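Local coordinates for protein putative aminooxidase (PDB 2BA9) that isomerises polyunsaturated fatty acids to produce conjugated linoleic acid and carries a bound flavin-adenine dinucleotide, at residues G53-M58 against G204-F209; C286-Y291 against Q323-Y328; H172-P177 against R331-Y336; K5-A10 against S247-L252. All blocks are in the same frame, centred on the assembly; numbering follows the deposited sequence.

Contact 1: residues G53-M58 against G204-F209; sequences GRRYEM and GTQAMF
Arg55 and Glu57 reach from one short piece of chain to two places near the start of helix 204-215, and they are a worked example of how charged groups can be used to seat a helix end. The carboxylate of Glu57 takes the backbone amide of Thr205, with OE2 2.7 Å from Thr205 N on the syn lone pair and an N-H...O angle of 154°; the second link, from the same N-H to OE1, is weak. The negative charge of the carboxylate probably interacts favourably with the amino end of the helix. A bend at chi2 (-79°) turns CD toward the helix, and OE2 then lies 3.3 Å from Gly204 CA. Glycine suits this place twice over, because its phi is positive and a CB would point at the carboxylate. Within the flavin-containing amine oxidoreductase fold, the contact joins the strand pair 50-51 and 54-55 to a helix near the cofactor; Met58, at the end of 53-58, touches FAD. Arg55 works further along the helix. Its NH1 packs 3.7 Å from Ala207 CB, while NH2 makes a weak bond of 3.2 Å to Gln206 OE1, which sits at the guanidinium edge. Stronger polar partners lie outside: Ser48 bonds Arg55 NE through O, Glu57 OE1 through OG and Gln206 OE1 through N, while Glu210 forms a salt bridge with Arg55 NH2.

Contact 2: residues C286-Y291 against Q323-Y328; sequences CLVKEY and QIITTY
Cys286 and Ile325 form an antiparallel hydrogen-bonded pair, and everything tight in this contact gathers round them. Cys286 N gives a bond of 2.8 Å to Ile325 O, and the return bond, from Ile325 N to Cys286 O, measures 2.9 Å. On the face that carries these two side chains, Val288 CG2 meets Ile325 CG1, and the Tyr291 ring comes up against the end of the isoleucine, with CE1 3.5 Å from Ile325 CD1. At the edge of the same ring, near its plane, lies Gln323 O, also 3.5 Å from Tyr291 CE1. On the other face Leu287 CD2 touches Ile324 CD1 at 3.6 Å.

Toward Val288 and Gln323 the chains part, and water takes the place of direct bonding. One water accepts from Val288 N and lies 2.7 Å from Gln323 O; another donates to both Tyr291 OH and Ile324 O. Tyr291 OH also bonds Trp317 O. In the other direction the pairing goes on, for Thr327 is bonded to the backbone of Asp284. The arrangement is that of an antiparallel pair of neighbouring strands, 277-288 and 325-330, in the mixed sheet; Tyr328 of the second touches FAD.

Contact 3: residues H172-P177 against R331-Y336; sequences HFDNVP and RNHPDY
His333 and His172 meet as an offset edge-to-face pair, the edge of His333 turned toward the face of His172, with ring centroids 5.0 Å apart and planes at 72°. Pro334 CD lies over one face of His333, 3.3 Å above the plane and displaced toward the rim, while Asp174 approaches at the edge, as does His172 CB. There, tip to tip, His333 NE2 donates to Asp174 OD1 over 2.9 Å; the bond is almost straight (174°), in the ring plane, and on the syn lone pair of the oxygen. At the other nitrogen, ND1 accepts from Asp335 N, an arrangement consistent with a proton held on NE2. Asn175 ND2 steadies the carboxylate by bonding OD2 from above its plane, and Asn175 OD1 packs 3.5 Å from Pro334 CG. Two waters complete the join: one, at the edge of the His172 ring, links ND1 with Asn332 O, the other donates to OD2 of both Asp174 and Asp335, bridging like charges. The result is a His-carboxylate hydrogen bond tying the loop before helix 178-184 to a type I beta turn, His333 to Tyr336, in the loop after strand 325-330.

Contact 4: residues K5-A10 against S247-L252; sequences KDSRIA and SDVLVL
Ile9 lies beside Val249, pointing the same way, and its two branches are shared between the valines of the partner strand: CG1 rests 4.0 Å from Val249 CB, while CG2 is received by Val251 CG2. Ser7 CB touches Val249 CG2. On the opposite face the small CB of Ala10 fills the hollow between Ser247 OG (3.8 Å) and Leu250 CD1 (4.2 Å). The parallel strands are stitched by Ala10 N to Val249 O and Val251 N to Ala10 O, and Arg8 O accepts from both Asp248 N and Val249 N. Arg8, its chain bent at chi3 (-68°), grips Asp248 side-on, NE to OD2 and NH2 to OD1, both at 3.0 Å; OD2 also takes Arg8 N, and Glu246 is a second salt-bridge partner of NH2. The four-stranded parallel sheet is consistent with the Rossmann-type FAD-binding domain of the family. Within it the pair lies between strands 33-36 and 396-398, with Phe423 of helix 408-423 covering Ile9, Val249 and Val251.

Overall arrangement
Contacts 1, 2 and 4 each bring a side chain to within about 10 Å of FAD. Contacts 1 and 2 are neighbours, with centres about 17 Å apart, and touch directly where Glu57 O comes 3.4 Å from Thr326 CG2. Both carry a residue of the FAD pocket, and the side chain of Thr205 is about 6 Å from the cofactor, that of Thr327 about 10 Å. Contact 3, about 30 Å from contact 1 centre to centre and across the chain's centre, continues along the sequence from contact 2, which is nested inside its loop. Contact 4 lies in the parallel sheet, about 44 Å from contact 2 centre to centre, yet the Leu250 side chain is also about 10 Å from FAD. Contact 1 is nested within the loop that contact 4 closes.

Contact 1: residues G53-M58 against G204-F209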
loop_
_atom_site.group_PDB
_atom_site.type_symbol
_atom_site.label_atom_id
_atom_site.label_comp_id
_atom_site.label_asym_id
_atom_site.label_seq_id
_atom_site.Cartn_x
_atom_site.Cartn_y
_atom_site.Cartn_z
ATOM N N GLY A 53 -24.699 9.083 6.285
ATOM C CA GLY A 53 -25.182 7.735 6.596
ATOM C C GLY A 53 -24.409 6.573 5.988
ATOM O O GLY A 53 -24.773 5.419 6.187
ATOM N N ARG A 54 -23.347 6.866 5.240
ATOM C CA ARG A 54 -22.560 5.826 4.575
ATOM C C ARG A 54 -21.091 6.213 4.646
ATOM O O ARG A 54 -20.754 7.371 4.876
ATOM C CB ARG A 54 -22.990 5.640 3.105
ATOM C CG ARG A 54 -24.454 5.220 2.929
ATOM C CD ARG A 54 -24.773 4.637 1.561
ATOM N NE ARG A 54 -25.188 5.658 0.608
ATOM C CZ ARG A 54 -25.761 5.424 -0.577
ATOM N NH1 ARG A 54 -26.022 4.179 -0.982
ATOM N NH2 ARG A 54 -26.088 6.450 -1.358
ATOM N N ARG A 55 -20.226 5.228 4.472
ATOM C CA ARG A 55 -18.803 5.453 4.581
ATOM C C ARG A 55 -18.155 5.575 3.217
ATOM O O ARG A 55 -18.455 4.821 2.289
ATOM C CB ARG A 55 -18.135 4.338 5.394
ATOM C CG ARG A 55 -18.711 4.192 6.804
ATOM C CD ARG A 55 -18.176 2.992 7.533
ATOM N NE ARG A 55 -16.816 3.192 8.030
ATOM C CZ ARG A 55 -16.187 2.373 8.872
ATOM N NH1 ARG A 55 -16.778 1.275 9.330
ATOM N NH2 ARG A 55 -14.956 2.655 9.270
ATOM N N TYR A 56 -17.233 6.518 3.109
ATOM C CA TYR A 56 -16.424 6.640 1.913
ATOM C C TYR A 56 -14.987 6.264 2.258
ATOM O O TYR A 56 -14.645 6.102 3.433
ATOM C CB TYR A 56 -16.519 8.050 1.325
ATOM C CG TYR A 56 -16.039 9.157 2.231
ATOM C CD1 TYR A 56 -14.756 9.670 2.111
ATOM C CD2 TYR A 56 -16.874 9.707 3.194
ATOM C CE1 TYR A 56 -14.312 10.707 2.924
ATOM C CE2 TYR A 56 -16.442 10.738 4.010
ATOM C CZ TYR A 56 -15.157 11.231 3.871
ATOM O OH TYR A 56 -14.726 12.253 4.684
ATOM N N GLU A 57 -14.158 6.119 1.229
ATOM C CA GLU A 57 -12.798 5.656 1.405
ATOM C C GLU A 57 -11.848 6.829 1.176
ATOM O O GLU A 57 -11.830 7.459 0.100
ATOM C CB GLU A 57 -12.476 4.510 0.438
ATOM C CG GLU A 57 -13.360 3.251 0.540
ATOM C CD GLU A 57 -13.003 2.316 1.700
ATOM O OE1 GLU A 57 -12.513 2.803 2.755
ATOM O OE2 GLU A 57 -13.208 1.078 1.553
ATOM N N MET A 58 -11.084 7.143 2.207
ATOM C CA MET A 58 -9.949 8.037 2.084
ATOM C C MET A 58 -8.672 7.253 1.764
ATOM O O MET A 58 -7.656 7.833 1.372
ATOM C CB MET A 58 -9.784 8.868 3.363
ATOM C CG MET A 58 -10.778 10.027 3.453
ATOM S SD MET A 58 -10.674 11.252 2.099
ATOM C CE MET A 58 -8.939 11.707 2.242
ATOM N N GLY A 204 -16.575 -0.068 4.236
ATOM C CA GLY A 204 -15.208 0.389 4.052
ATOM C C GLY A 204 -14.148 -0.632 4.411
ATOM O O GLY A 204 -14.391 -1.548 5.223
ATOM N N THR A 205 -12.972 -0.479 3.799
ATOM C CA THR A 205 -11.856 -1.358 4.099
ATOM C C THR A 205 -11.508 -1.251 5.591
ATOM O O THR A 205 -11.097 -2.241 6.190
ATOM C CB THR A 205 -10.607 -1.080 3.228
ATOM O OG1 THR A 205 -10.251 0.305 3.318
ATOM C CG2 THR A 205 -10.860 -1.437 1.767
ATOM N N GLN A 206 -11.719 -0.073 6.195
ATOM C CA GLN A 206 -11.376 0.137 7.607
ATOM C C GLN A 206 -12.174 -0.780 8.545
ATOM O O GLN A 206 -11.654 -1.216 9.570
ATOM C CB GLN A 206 -11.583 1.600 8.004
ATOM C CG GLN A 206 -11.114 1.936 9.437
ATOM C CD GLN A 206 -11.260 3.410 9.800
ATOM O OE1 GLN A 206 -12.080 4.133 9.212
ATOM N NE2 GLN A 206 -10.457 3.866 10.771
ATOM N N ALA A 207 -13.421 -1.091 8.169
ATOM C CA ALA A 207 -14.351 -1.823 9.040
ATOM C C ALA A 207 -13.797 -3.139 9.567
ATOM O O ALA A 207 -13.921 -3.429 10.749
ATOM C CB ALA A 207 -15.671 -2.080 8.316
ATOM N N MET A 208 -13.207 -3.939 8.676
ATOM C CA MET A 208 -12.744 -5.275 9.035
ATOM C C MET A 208 -11.511 -5.274 9.943
ATOM O O MET A 208 -11.287 -6.220 10.692
ATOM C CB MET A 208 -12.493 -6.129 7.777
ATOM C CG MET A 208 -11.438 -5.601 6.806
ATOM S SD MET A 208 -11.669 -6.311 5.149
ATOM C CE MET A 208 -10.384 -5.454 4.213
ATOM N N PHE A 209 -10.714 -4.216 9.873
ATOM C CA PHE A 209 -9.583 -4.055 10.772
ATOM C C PHE A 209 -10.027 -3.468 12.118
ATOM O O PHE A 209 -9.442 -3.763 13.154
ATOM C CB PHE A 209 -8.505 -3.220 10.102
ATOM C CG PHE A 209 -7.878 -3.905 8.933
ATOM C CD1 PHE A 209 -7.003 -4.981 9.127
ATOM C CD2 PHE A 209 -8.184 -3.519 7.643
ATOM C CE1 PHE A 209 -6.422 -5.649 8.043
ATOM C CE2 PHE A 209 -7.609 -4.167 6.559
ATOM C CZ PHE A 209 -6.716 -5.236 6.757
#

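Contact 2: residues C286-Y291 against Q323-Y328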
loop_
_atom_site.group_PDB
_atom_site.type_symbol
_atom_site.label_atom_id
_atom_site.label_comp_id
_atom_site.label_asym_id
_atom_site.label_seq_id
_atom_site.Cartn_x
_atom_site.Cartn_y
_atom_site.Cartn_z
ATOM N N CYS A 286 -14.559 14.760 -2.613
ATOM C CA CYS A 286 -15.241 15.847 -3.321
ATOM C C CYS A 286 -16.754 15.665 -3.410
ATOM O O CYS A 286 -17.225 14.575 -3.644
ATOM C CB CYS A 286 -14.691 15.965 -4.747
ATOM S SG CYS A 286 -12.918 16.281 -4.869
ATOM N N LEU A 287 -17.494 16.744 -3.184
ATOM C CA LEU A 287 -18.859 16.879 -3.664
ATOM C C LEU A 287 -18.725 17.465 -5.057
ATOM O O LEU A 287 -17.996 18.428 -5.255
ATOM C CB LEU A 287 -19.686 17.803 -2.762
ATOM C CG LEU A 287 -19.799 17.339 -1.310
ATOM C CD1 LEU A 287 -20.703 18.271 -0.462
ATOM C CD2 LEU A 287 -20.298 15.918 -1.277
ATOM N N VAL A 288 -19.410 16.864 -6.022
ATOM C CA VAL A 288 -19.302 17.282 -7.412
ATOM C C VAL A 288 -20.669 17.763 -7.924
ATOM O O VAL A 288 -21.720 17.297 -7.471
ATOM C CB VAL A 288 -18.698 16.129 -8.326
ATOM C CG1 VAL A 288 -17.287 15.727 -7.862
ATOM C CG2 VAL A 288 -19.585 14.900 -8.370
ATOM N N LYS A 289 -20.653 18.739 -8.824
ATOM C CA LYS A 289 -21.812 18.958 -9.692
ATOM C C LYS A 289 -21.519 18.184 -10.977
ATOM O O LYS A 289 -20.345 18.014 -11.368
ATOM C CB LYS A 289 -22.122 20.447 -9.946
ATOM C CG LYS A 289 -20.906 21.380 -10.056
ATOM C CD LYS A 289 -21.331 22.824 -10.319
ATOM C CE LYS A 289 -20.144 23.779 -10.205
ATOM N NZ LYS A 289 -19.775 24.087 -8.778
ATOM N N GLU A 290 -22.568 17.681 -11.613
ATOM C CA GLU A 290 -22.432 16.708 -12.700
ATOM C C GLU A 290 -21.753 15.449 -12.148
ATOM O O GLU A 290 -20.540 15.248 -12.297
ATOM C CB GLU A 290 -21.684 17.295 -13.913
ATOM C CG GLU A 290 -22.545 17.995 -14.971
ATOM C CD GLU A 290 -23.703 18.830 -14.406
ATOM O OE1 GLU A 290 -24.820 18.273 -14.258
ATOM O OE2 GLU A 290 -23.512 20.041 -14.138
ATOM N N TYR A 291 -22.561 14.617 -11.497
ATOM C CA TYR A 291 -22.094 13.375 -10.882
ATOM C C TYR A 291 -21.686 12.345 -11.946
ATOM O O TYR A 291 -22.460 12.051 -12.851
ATOM C CB TYR A 291 -23.212 12.800 -10.015
ATOM C CG TYR A 291 -22.780 11.845 -8.919
ATOM C CD1 TYR A 291 -21.900 12.249 -7.918
ATOM C CD2 TYR A 291 -23.313 10.548 -8.844
ATOM C CE1 TYR A 291 -21.531 11.382 -6.897
ATOM C CE2 TYR A 291 -22.947 9.677 -7.817
ATOM C CZ TYR A 291 -22.051 10.100 -6.858
ATOM O OH TYR A 291 -21.697 9.253 -5.833
ATOM N N GLN A 323 -23.190 12.331 -3.040
ATOM C CA GLN A 323 -22.181 11.570 -2.284
ATOM C C GLN A 323 -20.752 11.887 -2.729
ATOM O O GLN A 323 -20.529 12.585 -3.731
ATOM C CB GLN A 323 -22.437 10.048 -2.381
ATOM C CG GLN A 323 -23.234 9.481 -1.207
ATOM C CD GLN A 323 -22.494 9.548 0.121
ATOM O OE1 GLN A 323 -21.266 9.725 0.164
ATOM N NE2 GLN A 323 -23.240 9.381 1.226
ATOM N N ILE A 324 -19.789 11.339 -1.980
ATOM C CA ILE A 324 -18.375 11.645 -2.177
ATOM C C ILE A 324 -17.769 10.946 -3.379
ATOM O O ILE A 324 -17.981 9.746 -3.601
ATOM C CB ILE A 324 -17.541 11.293 -0.916
ATOM C CG1 ILE A 324 -17.989 12.143 0.284
ATOM C CG2 ILE A 324 -16.053 11.535 -1.143
ATOM C CD1 ILE A 324 -17.813 13.638 0.071
ATOM N N ILE A 325 -17.011 11.724 -4.152
ATOM C CA ILE A 325 -16.184 11.225 -5.237
ATOM C C ILE A 325 -14.768 11.593 -4.840
ATOM O O ILE A 325 -14.478 12.771 -4.615
ATOM C CB ILE A 325 -16.518 11.928 -6.574
ATOM C CG1 ILE A 325 -17.978 11.676 -6.986
ATOM C CG2 ILE A 325 -15.539 11.520 -7.648
ATOM C CD1 ILE A 325 -18.316 10.265 -7.462
ATOM N N THR A 326 -13.895 10.602 -4.707
ATOM C CA THR A 326 -12.525 10.877 -4.290
ATOM C C THR A 326 -11.624 10.943 -5.531
ATOM O O THR A 326 -11.845 10.232 -6.522
ATOM C CB THR A 326 -11.986 9.841 -3.246
ATOM O OG1 THR A 326 -12.232 8.506 -3.696
ATOM C CG2 THR A 326 -12.637 10.046 -1.875
ATOM N N THR A 327 -10.625 11.818 -5.461
ATOM C CA THR A 327 -9.648 12.010 -6.526
ATOM C C THR A 327 -8.272 11.649 -6.005
ATOM O O THR A 327 -8.009 11.755 -4.796
ATOM C CB THR A 327 -9.601 13.478 -7.024
ATOM O OG1 THR A 327 -8.961 14.294 -6.038
ATOM C CG2 THR A 327 -11.002 14.018 -7.326
ATOM N N TYR A 328 -7.390 11.269 -6.934
ATOM C CA TYR A 328 -6.062 10.727 -6.620
ATOM C C TYR A 328 -4.993 11.344 -7.517
ATOM O O TYR A 328 -5.099 11.282 -8.741
ATOM C CB TYR A 328 -6.089 9.204 -6.788
ATOM C CG TYR A 328 -7.192 8.558 -5.964
ATOM C CD1 TYR A 328 -6.928 8.010 -4.704
ATOM C CD2 TYR A 328 -8.504 8.527 -6.431
ATOM C CE1 TYR A 328 -7.939 7.462 -3.942
ATOM C CE2 TYR A 328 -9.519 7.973 -5.680
ATOM C CZ TYR A 328 -9.230 7.434 -4.433
ATOM O OH TYR A 328 -10.241 6.889 -3.690
HETATM O O HOH W 1 -21.381 14.662 -5.303
HETATM O O HOH W 2 -19.790 7.969 -4.664
#

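Contact 3: residues H172-P177 against R331-Y336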
loop_
_atom_site.group_PDB
_atom_site.type_symbol
_atom_site.label_atom_id
_atom_site.label_comp_id
_atom_site.label_asym_id
_atom_site.label_seq_id
_atom_site.Cartn_x
_atom_site.Cartn_y
_atom_site.Cartn_z
ATOM N N HIS A 172 6.167 5.469 -10.617
ATOM C CA HIS A 172 6.344 5.403 -12.054
ATOM C C HIS A 172 7.354 4.339 -12.477
ATOM O O HIS A 172 8.380 4.159 -11.839
ATOM C CB HIS A 172 6.709 6.792 -12.592
ATOM C CG HIS A 172 5.621 7.803 -12.398
ATOM N ND1 HIS A 172 5.327 8.353 -11.172
ATOM C CD2 HIS A 172 4.738 8.338 -13.271
ATOM C CE1 HIS A 172 4.320 9.199 -11.301
ATOM N NE2 HIS A 172 3.942 9.208 -12.567
ATOM N N PHE A 173 7.026 3.650 -13.570
ATOM C CA PHE A 173 7.796 2.516 -14.074
ATOM C C PHE A 173 9.200 2.874 -14.582
ATOM O O PHE A 173 10.055 1.990 -14.734
ATOM C CB PHE A 173 7.022 1.819 -15.202
ATOM C CG PHE A 173 5.766 1.089 -14.757
ATOM C CD1 PHE A 173 4.769 0.804 -15.689
ATOM C CD2 PHE A 173 5.575 0.657 -13.434
ATOM C CE1 PHE A 173 3.603 0.125 -15.318
ATOM C CE2 PHE A 173 4.405 -0.033 -13.066
ATOM C CZ PHE A 173 3.426 -0.293 -14.001
ATOM N N ASP A 174 9.438 4.152 -14.858
ATOM C CA ASP A 174 10.774 4.612 -15.242
ATOM C C ASP A 174 11.814 4.443 -14.105
ATOM O O ASP A 174 13.014 4.432 -14.363
ATOM C CB ASP A 174 10.725 6.074 -15.715
ATOM C CG ASP A 174 10.320 7.042 -14.598
ATOM O OD1 ASP A 174 9.109 7.337 -14.490
ATOM O OD2 ASP A 174 11.207 7.501 -13.839
ATOM N N ASN A 175 11.343 4.319 -12.859
ATOM C CA ASN A 175 12.228 4.183 -11.709
ATOM C C ASN A 175 11.863 3.103 -10.667
ATOM O O ASN A 175 12.751 2.521 -10.068
ATOM C CB ASN A 175 12.374 5.539 -11.022
ATOM C CG ASN A 175 11.075 6.042 -10.447
ATOM O OD1 ASN A 175 10.794 5.818 -9.285
ATOM N ND2 ASN A 175 10.277 6.717 -11.256
ATOM N N VAL A 176 10.585 2.824 -10.438
ATOM C CA VAL A 176 10.203 1.843 -9.394
ATOM C C VAL A 176 10.607 0.431 -9.811
ATOM O O VAL A 176 10.208 -0.027 -10.884
ATOM C CB VAL A 176 8.702 1.854 -9.108
ATOM C CG1 VAL A 176 8.293 0.617 -8.285
ATOM C CG2 VAL A 176 8.297 3.125 -8.405
ATOM N N PRO A 177 11.407 -0.263 -8.978
ATOM C CA PRO A 177 11.893 -1.600 -9.343
ATOM C C PRO A 177 10.822 -2.666 -9.625
ATOM O O PRO A 177 9.797 -2.727 -8.919
ATOM C CB PRO A 177 12.729 -2.011 -8.117
ATOM C CG PRO A 177 13.129 -0.724 -7.474
ATOM C CD PRO A 177 11.966 0.183 -7.681
ATOM N N ARG A 331 2.406 13.632 -5.828
ATOM C CA ARG A 331 3.137 14.876 -5.621
ATOM C C ARG A 331 4.645 14.773 -5.830
ATOM O O ARG A 331 5.325 15.792 -5.817
ATOM C CB ARG A 331 2.854 15.433 -4.217
ATOM C CG ARG A 331 1.407 15.890 -4.061
ATOM C CD ARG A 331 1.072 16.448 -2.692
ATOM N NE ARG A 331 2.151 17.242 -2.124
ATOM C CZ ARG A 331 2.137 17.771 -0.908
ATOM N NH1 ARG A 331 1.073 17.638 -0.127
ATOM N NH2 ARG A 331 3.190 18.464 -0.480
ATOM N N ASN A 332 5.162 13.574 -6.051
ATOM C CA ASN A 332 6.611 13.385 -6.144
ATOM C C ASN A 332 7.028 12.416 -7.251
ATOM O O ASN A 332 6.261 11.552 -7.666
ATOM C CB ASN A 332 7.146 12.881 -4.810
ATOM C CG ASN A 332 6.735 11.445 -4.544
ATOM O OD1 ASN A 332 5.550 11.156 -4.325
ATOM N ND2 ASN A 332 7.691 10.530 -4.629
ATOM N N HIS A 333 8.272 12.581 -7.702
ATOM C CA HIS A 333 8.921 11.682 -8.651
ATOM C C HIS A 333 10.431 11.998 -8.554
ATOM O O HIS A 333 10.811 13.159 -8.326
ATOM C CB HIS A 333 8.366 11.951 -10.059
ATOM C CG HIS A 333 8.904 11.056 -11.133
ATOM N ND1 HIS A 333 10.131 11.257 -11.723
ATOM C CD2 HIS A 333 8.355 9.991 -11.765
ATOM C CE1 HIS A 333 10.328 10.343 -12.653
ATOM N NE2 HIS A 333 9.266 9.560 -12.700
ATOM N N PRO A 334 11.296 10.981 -8.705
ATOM C CA PRO A 334 12.749 11.253 -8.614
ATOM C C PRO A 334 13.304 12.334 -9.557
ATOM O O PRO A 334 14.276 12.991 -9.219
ATOM C CB PRO A 334 13.384 9.895 -8.950
ATOM C CG PRO A 334 12.333 8.899 -8.628
ATOM C CD PRO A 334 11.025 9.553 -8.948
ATOM N N ASP A 335 12.698 12.494 -10.726
ATOM C CA ASP A 335 13.194 13.423 -11.744
ATOM C C ASP A 335 12.684 14.868 -11.602
ATOM O O ASP A 335 13.125 15.769 -12.353
ATOM C CB ASP A 335 12.877 12.859 -13.134
ATOM C CG ASP A 335 13.708 11.628 -13.464
ATOM O OD1 ASP A 335 14.577 11.269 -12.645
ATOM O OD2 ASP A 335 13.488 11.011 -14.534
ATOM N N TYR A 336 11.786 15.086 -10.629
ATOM C CA TYR A 336 11.139 16.385 -10.409
ATOM C C TYR A 336 11.139 16.841 -8.946
ATOM O O TYR A 336 11.206 16.033 -8.015
ATOM C CB TYR A 336 9.683 16.326 -10.873
ATOM C CG TYR A 336 9.510 16.018 -12.344
ATOM C CD1 TYR A 336 9.360 17.051 -13.273
ATOM C CD2 TYR A 336 9.491 14.711 -12.803
ATOM C CE1 TYR A 336 9.199 16.787 -14.620
ATOM C CE2 TYR A 336 9.327 14.429 -14.169
ATOM C CZ TYR A 336 9.183 15.469 -15.069
ATOM O OH TYR A 336 9.024 15.203 -16.413
HETATM O O HOH W 3 6.380 8.864 -8.584
HETATM O O HOH W 4 13.640 8.183 -14.260
#

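Contact 4: residues K5-A10 against S247-L252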
loop_
_atom_site.group_PDB
_atom_site.type_symbol
_atom_site.label_atom_id
_atom_site.label_comp_id
_atom_site.label_asym_id
_atom_site.label_seq_id
_atom_site.Cartn_x
_atom_site.Cartn_y
_atom_site.Cartn_z
ATOM N N LYS A 5 7.047 -18.069 24.528
ATOM C CA LYS A 5 5.648 -17.583 24.559
ATOM C C LYS A 5 5.388 -16.614 25.711
ATOM O O LYS A 5 4.408 -15.848 25.677
ATOM C CB LYS A 5 4.641 -18.735 24.679
ATOM C CG LYS A 5 4.827 -19.890 23.700
ATOM C CD LYS A 5 4.575 -19.468 22.279
ATOM C CE LYS A 5 4.852 -20.614 21.316
ATOM N NZ LYS A 5 3.790 -21.639 21.399
ATOM N N ASP A 6 6.239 -16.661 26.738
ATOM C CA ASP A 6 6.179 -15.682 27.828
ATOM C C ASP A 6 6.898 -14.373 27.465
ATOM O O ASP A 6 7.110 -13.512 28.320
ATOM C CB ASP A 6 6.715 -16.283 29.142
ATOM C CG ASP A 6 8.244 -16.346 29.212
ATOM O OD1 ASP A 6 8.929 -16.257 28.170
ATOM O OD2 ASP A 6 8.765 -16.501 30.342
ATOM N N SER A 7 7.287 -14.227 26.202
ATOM C CA SER A 7 7.891 -12.989 25.766
ATOM C C SER A 7 6.826 -11.908 25.724
ATOM O O SER A 7 5.708 -12.129 25.226
ATOM C CB SER A 7 8.561 -13.143 24.400
ATOM O OG SER A 7 9.674 -14.021 24.478
ATOM N N ARG A 8 7.174 -10.761 26.299
ATOM C CA ARG A 8 6.387 -9.554 26.188
ATOM C C ARG A 8 6.756 -8.906 24.880
ATOM O O ARG A 8 7.887 -8.483 24.697
ATOM C CB ARG A 8 6.698 -8.593 27.327
ATOM C CG ARG A 8 6.298 -9.100 28.682
ATOM C CD ARG A 8 7.002 -8.315 29.771
ATOM N NE ARG A 8 8.441 -8.578 29.779
ATOM C CZ ARG A 8 9.344 -7.809 30.384
ATOM N NH1 ARG A 8 8.973 -6.724 31.059
ATOM N NH2 ARG A 8 10.631 -8.132 30.332
ATOM N N ILE A 9 5.787 -8.828 23.976
ATOM C CA ILE A 9 6.021 -8.353 22.628
ATOM C C ILE A 9 5.290 -7.031 22.418
ATOM O O ILE A 9 4.089 -6.926 22.675
ATOM C CB ILE A 9 5.543 -9.385 21.600
ATOM C CG1 ILE A 9 6.302 -10.710 21.788
ATOM C CG2 ILE A 9 5.721 -8.835 20.200
ATOM C CD1 ILE A 9 5.653 -11.902 21.112
ATOM N N ALA A 10 6.029 -6.022 21.972
ATOM C CA ALA A 10 5.467 -4.699 21.697
ATOM C C ALA A 10 5.372 -4.549 20.194
ATOM O O ALA A 10 6.386 -4.617 19.493
ATOM C CB ALA A 10 6.335 -3.603 22.296
ATOM N N SER A 247 9.715 -4.207 27.487
ATOM C CA SER A 247 9.303 -5.411 26.783
ATOM C C SER A 247 10.524 -6.266 26.436
ATOM O O SER A 247 11.677 -5.846 26.605
ATOM C CB SER A 247 8.530 -5.048 25.522
ATOM O OG SER A 247 7.485 -4.138 25.827
ATOM N N ASP A 248 10.253 -7.477 25.963
ATOM C CA ASP A 248 11.300 -8.428 25.589
ATOM C C ASP A 248 11.606 -8.330 24.108
ATOM O O ASP A 248 12.758 -8.446 23.699
ATOM C CB ASP A 248 10.857 -9.850 25.918
ATOM C CG ASP A 248 10.704 -10.074 27.396
ATOM O OD1 ASP A 248 11.664 -9.806 28.131
ATOM O OD2 ASP A 248 9.631 -10.515 27.833
ATOM N N VAL A 249 10.558 -8.116 23.314
ATOM C CA VAL A 249 10.661 -8.105 21.855
ATOM C C VAL A 249 9.921 -6.889 21.267
ATOM O O VAL A 249 8.877 -6.459 21.779
ATOM C CB VAL A 249 10.094 -9.412 21.270
ATOM C CG1 VAL A 249 10.309 -9.484 19.769
ATOM C CG2 VAL A 249 10.717 -10.598 21.952
ATOM N N LEU A 250 10.507 -6.323 20.212
ATOM C CA LEU A 250 9.929 -5.205 19.478
ATOM C C LEU A 250 9.612 -5.598 18.039
ATOM O O LEU A 250 10.462 -6.147 17.350
ATOM C CB LEU A 250 10.921 -4.039 19.460
ATOM C CG LEU A 250 10.431 -2.721 18.855
ATOM C CD1 LEU A 250 9.220 -2.198 19.624
ATOM C CD2 LEU A 250 11.573 -1.690 18.843
ATOM N N VAL A 251 8.394 -5.293 17.588
ATOM C CA VAL A 251 7.971 -5.561 16.215
ATOM C C VAL A 251 7.464 -4.266 15.571
ATOM O O VAL A 251 6.470 -3.687 16.015
ATOM C CB VAL A 251 6.907 -6.686 16.148
ATOM C CG1 VAL A 251 6.456 -6.932 14.711
ATOM C CG2 VAL A 251 7.481 -7.958 16.747
ATOM N N LEU A 252 8.180 -3.822 14.536
ATOM C CA LEU A 252 7.944 -2.540 13.893
ATOM C C LEU A 252 7.121 -2.722 12.649
ATOM O O LEU A 252 7.560 -3.400 11.725
ATOM C CB LEU A 252 9.276 -1.899 13.482
ATOM C CG LEU A 252 10.308 -1.594 14.569
ATOM C CD1 LEU A 252 11.613 -1.111 13.927
ATOM C CD2 LEU A 252 9.778 -0.568 15.558
HETATM O O HOH W 5 9.571 -12.660 29.749
#